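Local coordinates for protein formyltransferase (Francisella tularensis subsp. tularensis, PDB 4NV1) that belongs to the formyltransferase family and binds dTDP-4-amino-4,6-dideoxyglucose in a pocket of the chain, at residues P99-I112 against N180-M194. Numbering follows the deposited sequence.
Sequences PYNRGWFPQVFSII and NSEGNYNSIHDYKNM. With 0FX (dTDP-4-amino-4,6-dideoxyglucose), chain I.
N186 lays its amide over the ring of F109, the two planes only 10° apart, while the CE methyl of M194 lies toward the rim of the opposite face, 3.6 Å from F109 CZ, in a Met-aromatic contact. A chi1 of -61° sets the N186 CG anti to the carbonyl carbon, and the side chain runs past that of F109 in the opposite direction. Its ND2 reaches N101 OD1 at 2.9 Å, the oxygen lying in the plane of the N186 amide. N184 ND2 meets the same oxygen from the other face of the N101 amide, a nearly straight bond of 3.0 Å, and N184 OD1 in turn accepts from N101 N, so the N184 side chain grips both backbone and side chain of one asparagine. N113 also donates to N101 OD1.

Beside this network, R102 and G103 pair with Y185 and N186 as a short parallel ladder, in which N186 N gives its hydrogen to R102 O at 2.7 Å and W104 N gives its own to N186 O. Past the ladder, F105 points an edge at the face of Y191 in a T-shaped pair, planes at 82°. I188 CD1 makes a CH-pi contact with the poorly ordered W104, and the ligand amine N4A lies toward the rim of the other face. Hydrogen bonding to N101 thus holds the N186 amide flat against F109; W104 and F105, just beyond strand 102-103, and Y191, from the helix after 185-186, line the dTDP-4-amino-4,6-dideoxyglucose pocket, whose shape here probably depends on this contact.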
loop_
_atom_site.group_PDB
_atom_site.type_symbol
_atom_site.label_atom_id
_atom_site.label_comp_id
_atom_site.label_asym_id
_atom_site.label_seq_id
_atom_site.Cartn_x
_atom_site.Cartn_y
_atom_site.Cartn_z
ATOM N N PRO A 99 29.674 11.088 4.133
ATOM C CA PRO A 99 29.945 9.751 4.581
ATOM C C PRO A 99 28.757 9.093 5.301
ATOM O O PRO A 99 29.000 8.203 6.106
ATOM C CB PRO A 99 30.989 9.985 5.644
ATOM C CG PRO A 99 30.526 11.272 6.287
ATOM C CD PRO A 99 30.145 12.095 5.095
ATOM N N TYR A 100 27.531 9.577 5.111
ATOM C CA TYR A 100 26.334 9.038 5.816
ATOM C C TYR A 100 25.666 7.815 5.142
ATOM O O TYR A 100 25.385 7.837 3.959
ATOM C CB TYR A 100 25.301 10.124 6.028
ATOM C CG TYR A 100 25.826 11.450 6.577
ATOM C CD1 TYR A 100 26.047 12.488 5.697
ATOM C CD2 TYR A 100 26.047 11.679 7.932
ATOM C CE1 TYR A 100 26.519 13.703 6.124
ATOM C CE2 TYR A 100 26.534 12.922 8.402
ATOM C CZ TYR A 100 26.738 13.939 7.491
ATOM O OH TYR A 100 27.238 15.204 7.802
ATOM N N ASN A 101 25.505 6.755 5.909
ATOM C CA ASN A 101 24.774 5.522 5.533
ATOM C C ASN A 101 25.488 4.905 4.359
ATOM O O ASN A 101 24.924 4.734 3.298
ATOM C CB ASN A 101 23.305 5.806 5.221
ATOM C CG ASN A 101 22.513 6.061 6.479
ATOM O OD1 ASN A 101 22.764 5.427 7.503
ATOM N ND2 ASN A 101 21.546 6.968 6.406
ATOM N N ARG A 102 26.801 4.786 4.522
ATOM C CA ARG A 102 27.648 4.127 3.555
ATOM C C ARG A 102 27.202 2.674 3.577
ATOM O O ARG A 102 26.695 2.163 4.584
ATOM C CB ARG A 102 29.145 4.286 3.917
ATOM C CG ARG A 102 29.553 5.739 3.706
ATOM C CD ARG A 102 30.797 6.175 4.459
ATOM N NE ARG A 102 31.828 5.168 4.317
ATOM C CZ ARG A 102 32.315 4.425 5.303
ATOM N NH1 ARG A 102 31.913 4.622 6.555
ATOM N NH2 ARG A 102 33.238 3.509 5.011
ATOM N N GLY A 103 27.394 1.990 2.462
ATOM C CA GLY A 103 27.013 0.573 2.464
ATOM C C GLY A 103 25.673 0.354 1.803
ATOM O O GLY A 103 25.336 1.018 0.828
ATOM N N TRP A 104 24.912 -0.565 2.345
ATOM C CA TRP A 104 23.682 -1.005 1.664
ATOM C C TRP A 104 22.399 -0.156 1.854
ATOM O O TRP A 104 22.037 0.198 2.975
ATOM C CB TRP A 104 23.423 -2.485 1.996
ATOM C CG TRP A 104 24.215 -3.320 1.051
ATOM C CD1 TRP A 104 25.561 -3.565 1.091
ATOM C CD2 TRP A 104 23.728 -3.928 -0.143
ATOM N NE1 TRP A 104 25.928 -4.323 0.009
ATOM C CE2 TRP A 104 24.820 -4.559 -0.763
ATOM C CE3 TRP A 104 22.468 -4.014 -0.744
ATOM C CZ2 TRP A 104 24.684 -5.280 -1.952
ATOM C CZ3 TRP A 104 22.340 -4.719 -1.932
ATOM C CH2 TRP A 104 23.441 -5.343 -2.521
ATOM N N PHE A 105 21.749 0.139 0.730
ATOM C CA PHE A 105 20.462 0.799 0.622
ATOM C C PHE A 105 20.390 2.031 1.505
ATOM O O PHE A 105 19.546 2.103 2.392
ATOM C CB PHE A 105 19.366 -0.162 0.987
ATOM C CG PHE A 105 19.289 -1.373 0.077
ATOM C CD1 PHE A 105 18.790 -2.563 0.559
ATOM C CD2 PHE A 105 19.724 -1.339 -1.246
ATOM C CE1 PHE A 105 18.744 -3.695 -0.233
ATOM C CE2 PHE A 105 19.660 -2.472 -2.060
ATOM C CZ PHE A 105 19.143 -3.646 -1.552
ATOM N N PRO A 106 21.271 2.981 1.228
ATOM C CA PRO A 106 21.423 4.269 1.932
ATOM C C PRO A 106 20.118 4.967 2.102
ATOM O O PRO A 106 19.814 5.394 3.224
ATOM C CB PRO A 106 22.389 5.067 1.064
ATOM C CG PRO A 106 22.503 4.301 -0.235
ATOM C CD PRO A 106 22.154 2.885 0.043
ATOM N N GLN A 107 19.302 5.025 1.049
ATOM C CA GLN A 107 18.030 5.719 1.174
ATOM C C GLN A 107 17.052 5.041 2.164
ATOM O O GLN A 107 16.339 5.722 2.911
ATOM C CB GLN A 107 17.360 6.091 -0.164
ATOM C CG GLN A 107 16.540 4.981 -0.825
ATOM C CD GLN A 107 17.401 3.887 -1.321
ATOM O OE1 GLN A 107 18.632 4.017 -1.342
ATOM N NE2 GLN A 107 16.783 2.806 -1.807
ATOM N N VAL A 108 17.078 3.716 2.244
ATOM C CA VAL A 108 16.247 3.041 3.219
ATOM C C VAL A 108 16.642 3.493 4.611
ATOM O O VAL A 108 15.805 3.970 5.389
ATOM C CB VAL A 108 16.324 1.528 3.117
ATOM C CG1 VAL A 108 15.497 0.904 4.219
ATOM C CG2 VAL A 108 15.851 1.035 1.757
ATOM N N PHE A 109 17.910 3.355 4.925
ATOM C CA PHE A 109 18.432 3.775 6.236
ATOM C C PHE A 109 18.179 5.262 6.486
ATOM O O PHE A 109 17.913 5.619 7.603
ATOM C CB PHE A 109 19.930 3.406 6.377
ATOM C CG PHE A 109 20.133 1.961 6.639
ATOM C CD1 PHE A 109 20.273 1.076 5.602
ATOM C CD2 PHE A 109 20.104 1.487 7.931
ATOM C CE1 PHE A 109 20.369 -0.273 5.861
ATOM C CE2 PHE A 109 20.160 0.155 8.192
ATOM C CZ PHE A 109 20.357 -0.724 7.144
ATOM N N SER A 110 18.185 6.120 5.478
ATOM C CA SER A 110 17.979 7.538 5.715
ATOM C C SER A 110 16.538 7.804 6.081
ATOM O O SER A 110 16.245 8.641 6.955
ATOM C CB SER A 110 18.463 8.467 4.570
ATOM O OG SER A 110 19.872 8.692 4.495
ATOM N N ILE A 111 15.619 7.049 5.499
ATOM C CA ILE A 111 14.211 7.309 5.760
ATOM C C ILE A 111 13.933 7.002 7.202
ATOM O O ILE A 111 13.124 7.676 7.886
ATOM C CB ILE A 111 13.269 6.513 4.787
ATOM C CG1 ILE A 111 13.227 7.147 3.400
ATOM C CG2 ILE A 111 11.842 6.596 5.316
ATOM C CD1 ILE A 111 12.734 6.217 2.293
ATOM N N ILE A 112 14.582 5.960 7.674
ATOM C CA ILE A 112 14.479 5.589 9.074
ATOM C C ILE A 112 15.278 6.397 10.084
ATOM O O ILE A 112 14.724 6.824 11.104
ATOM C CB ILE A 112 14.811 4.101 9.258
ATOM C CG1 ILE A 112 13.755 3.253 8.514
ATOM C CG2 ILE A 112 14.927 3.732 10.742
ATOM C CD1 ILE A 112 14.190 1.811 8.229
ATOM N N ASN A 180 34.518 14.737 5.621
ATOM C CA ASN A 180 34.716 15.510 6.865
ATOM C C ASN A 180 34.736 14.680 8.143
ATOM O O ASN A 180 35.238 15.166 9.156
ATOM C CB ASN A 180 33.716 16.680 7.005
ATOM C CG ASN A 180 32.253 16.241 7.150
ATOM O OD1 ASN A 180 31.858 15.070 6.989
ATOM N ND2 ASN A 180 31.423 17.223 7.483
ATOM N N SER A 181 34.180 13.468 8.092
ATOM C CA SER A 181 34.187 12.554 9.219
ATOM C C SER A 181 34.150 11.170 8.598
ATOM O O SER A 181 33.978 11.119 7.393
ATOM C CB SER A 181 32.915 12.763 10.031
ATOM O OG SER A 181 32.095 11.626 9.863
ATOM N N GLU A 182 34.226 10.095 9.389
ATOM C CA GLU A 182 34.100 8.700 8.883
ATOM C C GLU A 182 32.645 8.242 8.646
ATOM O O GLU A 182 32.446 7.320 7.842
ATOM C CB GLU A 182 34.775 7.662 9.800
ATOM C CG GLU A 182 36.298 7.589 9.753
ATOM C CD GLU A 182 36.883 7.016 8.455
ATOM O OE1 GLU A 182 37.636 7.736 7.749
ATOM O OE2 GLU A 182 36.642 5.835 8.134
ATOM N N GLY A 183 31.703 8.926 9.312
ATOM C CA GLY A 183 30.235 8.786 9.216
ATOM C C GLY A 183 29.769 7.421 9.688
ATOM O O GLY A 183 30.090 7.032 10.781
ATOM N N ASN A 184 29.117 6.626 8.849
ATOM C CA ASN A 184 28.627 5.345 9.302
ATOM C C ASN A 184 28.415 4.387 8.144
ATOM O O ASN A 184 28.139 4.835 7.051
ATOM C CB ASN A 184 27.373 5.554 10.163
ATOM C CG ASN A 184 26.153 5.927 9.356
ATOM O OD1 ASN A 184 26.125 6.961 8.692
ATOM N ND2 ASN A 184 25.117 5.053 9.397
ATOM N N TYR A 185 28.570 3.093 8.375
ATOM C CA TYR A 185 28.338 2.041 7.352
ATOM C C TYR A 185 27.195 1.103 7.765
ATOM O O TYR A 185 27.066 0.809 8.948
ATOM C CB TYR A 185 29.584 1.165 7.287
ATOM C CG TYR A 185 29.549 -0.022 6.328
ATOM C CD1 TYR A 185 29.734 0.180 4.972
ATOM C CD2 TYR A 185 29.436 -1.335 6.770
ATOM C CE1 TYR A 185 29.732 -0.863 4.070
ATOM C CE2 TYR A 185 29.386 -2.409 5.859
ATOM C CZ TYR A 185 29.522 -2.155 4.511
ATOM O OH TYR A 185 29.569 -3.114 3.537
ATOM N N ASN A 186 26.431 0.587 6.804
ATOM C CA ASN A 186 25.374 -0.368 7.086
ATOM C C ASN A 186 25.678 -1.599 6.253
ATOM O O ASN A 186 25.803 -1.494 5.046
ATOM C CB ASN A 186 24.001 0.249 6.720
ATOM C CG ASN A 186 23.698 1.506 7.525
ATOM O OD1 ASN A 186 23.688 1.432 8.722
ATOM N ND2 ASN A 186 23.395 2.644 6.876
ATOM N N SER A 187 25.835 -2.767 6.868
ATOM C CA SER A 187 26.023 -4.024 6.091
ATOM C C SER A 187 24.774 -4.602 5.456
ATOM O O SER A 187 23.673 -4.236 5.837
ATOM C CB SER A 187 26.576 -5.144 6.971
ATOM O OG SER A 187 25.967 -5.248 8.247
ATOM N N ILE A 188 24.905 -5.538 4.519
ATOM C CA ILE A 188 23.710 -6.229 4.010
ATOM C C ILE A 188 22.982 -7.050 5.090
ATOM O O ILE A 188 21.773 -7.259 5.020
ATOM C CB ILE A 188 24.038 -7.075 2.758
ATOM C CG1 ILE A 188 22.750 -7.520 2.057
ATOM C CG2 ILE A 188 24.915 -8.262 3.149
ATOM C CD1 ILE A 188 22.784 -7.325 0.558
ATOM N N HIS A 189 23.713 -7.495 6.105
ATOM C CA HIS A 189 23.145 -8.095 7.297
ATOM C C HIS A 189 22.413 -7.042 8.112
ATOM O O HIS A 189 21.430 -7.377 8.745
ATOM C CB HIS A 189 24.275 -8.706 8.134
ATOM C CG HIS A 189 23.856 -9.371 9.415
ATOM N ND1 HIS A 189 23.346 -10.655 9.467
ATOM C CD2 HIS A 189 23.986 -8.971 10.706
ATOM C CE1 HIS A 189 23.119 -10.992 10.726
ATOM N NE2 HIS A 189 23.498 -9.987 11.497
ATOM N N ASP A 190 22.881 -5.794 8.159
ATOM C CA ASP A 190 22.157 -4.796 8.942
ATOM C C ASP A 190 20.773 -4.627 8.324
ATOM O O ASP A 190 19.804 -4.501 9.050
ATOM C CB ASP A 190 22.861 -3.441 8.979
ATOM C CG ASP A 190 24.084 -3.426 9.890
ATOM O OD1 ASP A 190 24.046 -3.972 11.018
ATOM O OD2 ASP A 190 25.091 -2.825 9.463
ATOM N N TYR A 191 20.696 -4.660 6.992
ATOM C CA TYR A 191 19.457 -4.541 6.262
ATOM C C TYR A 191 18.558 -5.746 6.612
ATOM O O TYR A 191 17.416 -5.594 7.090
ATOM C CB TYR A 191 19.737 -4.442 4.740
ATOM C CG TYR A 191 18.480 -4.374 3.906
ATOM C CD1 TYR A 191 17.701 -3.223 3.896
ATOM C CD2 TYR A 191 18.041 -5.474 3.159
ATOM C CE1 TYR A 191 16.517 -3.169 3.188
ATOM C CE2 TYR A 191 16.862 -5.435 2.436
ATOM C CZ TYR A 191 16.100 -4.282 2.458
ATOM O OH TYR A 191 14.925 -4.183 1.746
ATOM N N LYS A 192 19.110 -6.944 6.425
ATOM C CA LYS A 192 18.364 -8.184 6.605
ATOM C C LYS A 192 17.744 -8.298 7.989
ATOM O O LYS A 192 16.611 -8.715 8.102
ATOM C CB LYS A 192 19.173 -9.409 6.153
ATOM C CG LYS A 192 19.182 -9.520 4.618
ATOM C CD LYS A 192 19.891 -10.767 4.062
ATOM C CE LYS A 192 18.960 -11.767 3.356
ATOM N NZ LYS A 192 18.896 -11.641 1.868
ATOM N N ASN A 193 18.411 -7.828 9.027
ATOM C CA ASN A 193 17.819 -7.764 10.347
ATOM C C ASN A 193 16.632 -6.816 10.532
ATOM O O ASN A 193 16.014 -6.842 11.573
ATOM C CB ASN A 193 18.908 -7.369 11.360
ATOM C CG ASN A 193 19.996 -8.432 11.502
ATOM O OD1 ASN A 193 19.750 -9.639 11.377
ATOM N ND2 ASN A 193 21.218 -7.981 11.748
ATOM N N MET A 194 16.379 -5.910 9.602
ATOM C CA MET A 194 15.283 -4.955 9.734
ATOM C C MET A 194 14.053 -5.467 8.996
ATOM O O MET A 194 12.974 -4.883 9.106
ATOM C CB MET A 194 15.612 -3.629 9.043
ATOM C CG MET A 194 16.843 -2.909 9.499
ATOM S SD MET A 194 16.657 -1.158 9.116
ATOM C CE MET A 194 16.792 -1.247 7.341
HETATM O O4P 0FX I . 21.468 0.011 -7.145
HETATM P P2 0FX I . 21.312 -1.053 -8.262
HETATM O O3P 0FX I . 20.758 -0.844 -9.655
HETATM O O1G 0FX I . 22.262 -2.305 -8.019
HETATM C C1G 0FX I . 23.660 -2.199 -8.151
HETATM C C2G 0FX I . 24.069 -3.597 -7.715
HETATM O O2G 0FX I . 23.203 -4.596 -8.264
HETATM C C3G 0FX I . 24.055 -3.736 -6.206
HETATM O O3G 0FX I . 24.657 -5.033 -6.002
HETATM C C4G 0FX I . 24.831 -2.552 -5.597
HETATM N N4A 0FX I . 24.963 -2.646 -4.150
HETATM C C5G 0FX I . 24.229 -1.191 -5.970
HETATM C C6G 0FX I . 25.052 -0.040 -5.404
HETATM O O5G 0FX I . 24.218 -1.115 -7.397
HETATM O OPP 0FX I . 20.071 -2.052 -8.189
HETATM P P 0FX I . 19.366 -2.892 -7.049
HETATM O O1P 0FX I . 20.093 -4.136 -6.582
HETATM O O2P 0FX I . 18.036 -2.804 -7.787
HETATM O O5 0FX I . 19.026 -1.942 -5.791
HETATM C C5 0FX I . 18.276 -0.749 -6.051
HETATM C C4 0FX I . 17.303 -0.437 -4.927
HETATM O O4 0FX I . 16.213 -1.339 -4.986
HETATM C C3 0FX I . 17.835 -0.566 -3.532
HETATM O O3 0FX I . 18.338 0.674 -3.012
HETATM C C2 0FX I . 16.581 -0.870 -2.710
HETATM C C1 0FX I . 15.718 -1.648 -3.703
HETATM N N11 0FX I . 15.731 -3.072 -3.355
HETATM C C61 0FX I . 16.652 -3.889 -3.911
HETATM C C51 0FX I . 16.679 -5.225 -3.571
HETATM C C5A 0FX I . 17.686 -6.235 -4.083
HETATM C C21 0FX I . 14.813 -3.546 -2.489
HETATM O O21 0FX I . 13.853 -2.764 -1.954
HETATM N N31 0FX I . 14.752 -4.842 -2.164
HETATM C C41 0FX I . 15.686 -5.643 -2.718
HETATM O O41 0FX I . 15.745 -6.935 -2.415
HETATM O O HOH W 1 23.301 2.585 4.056
#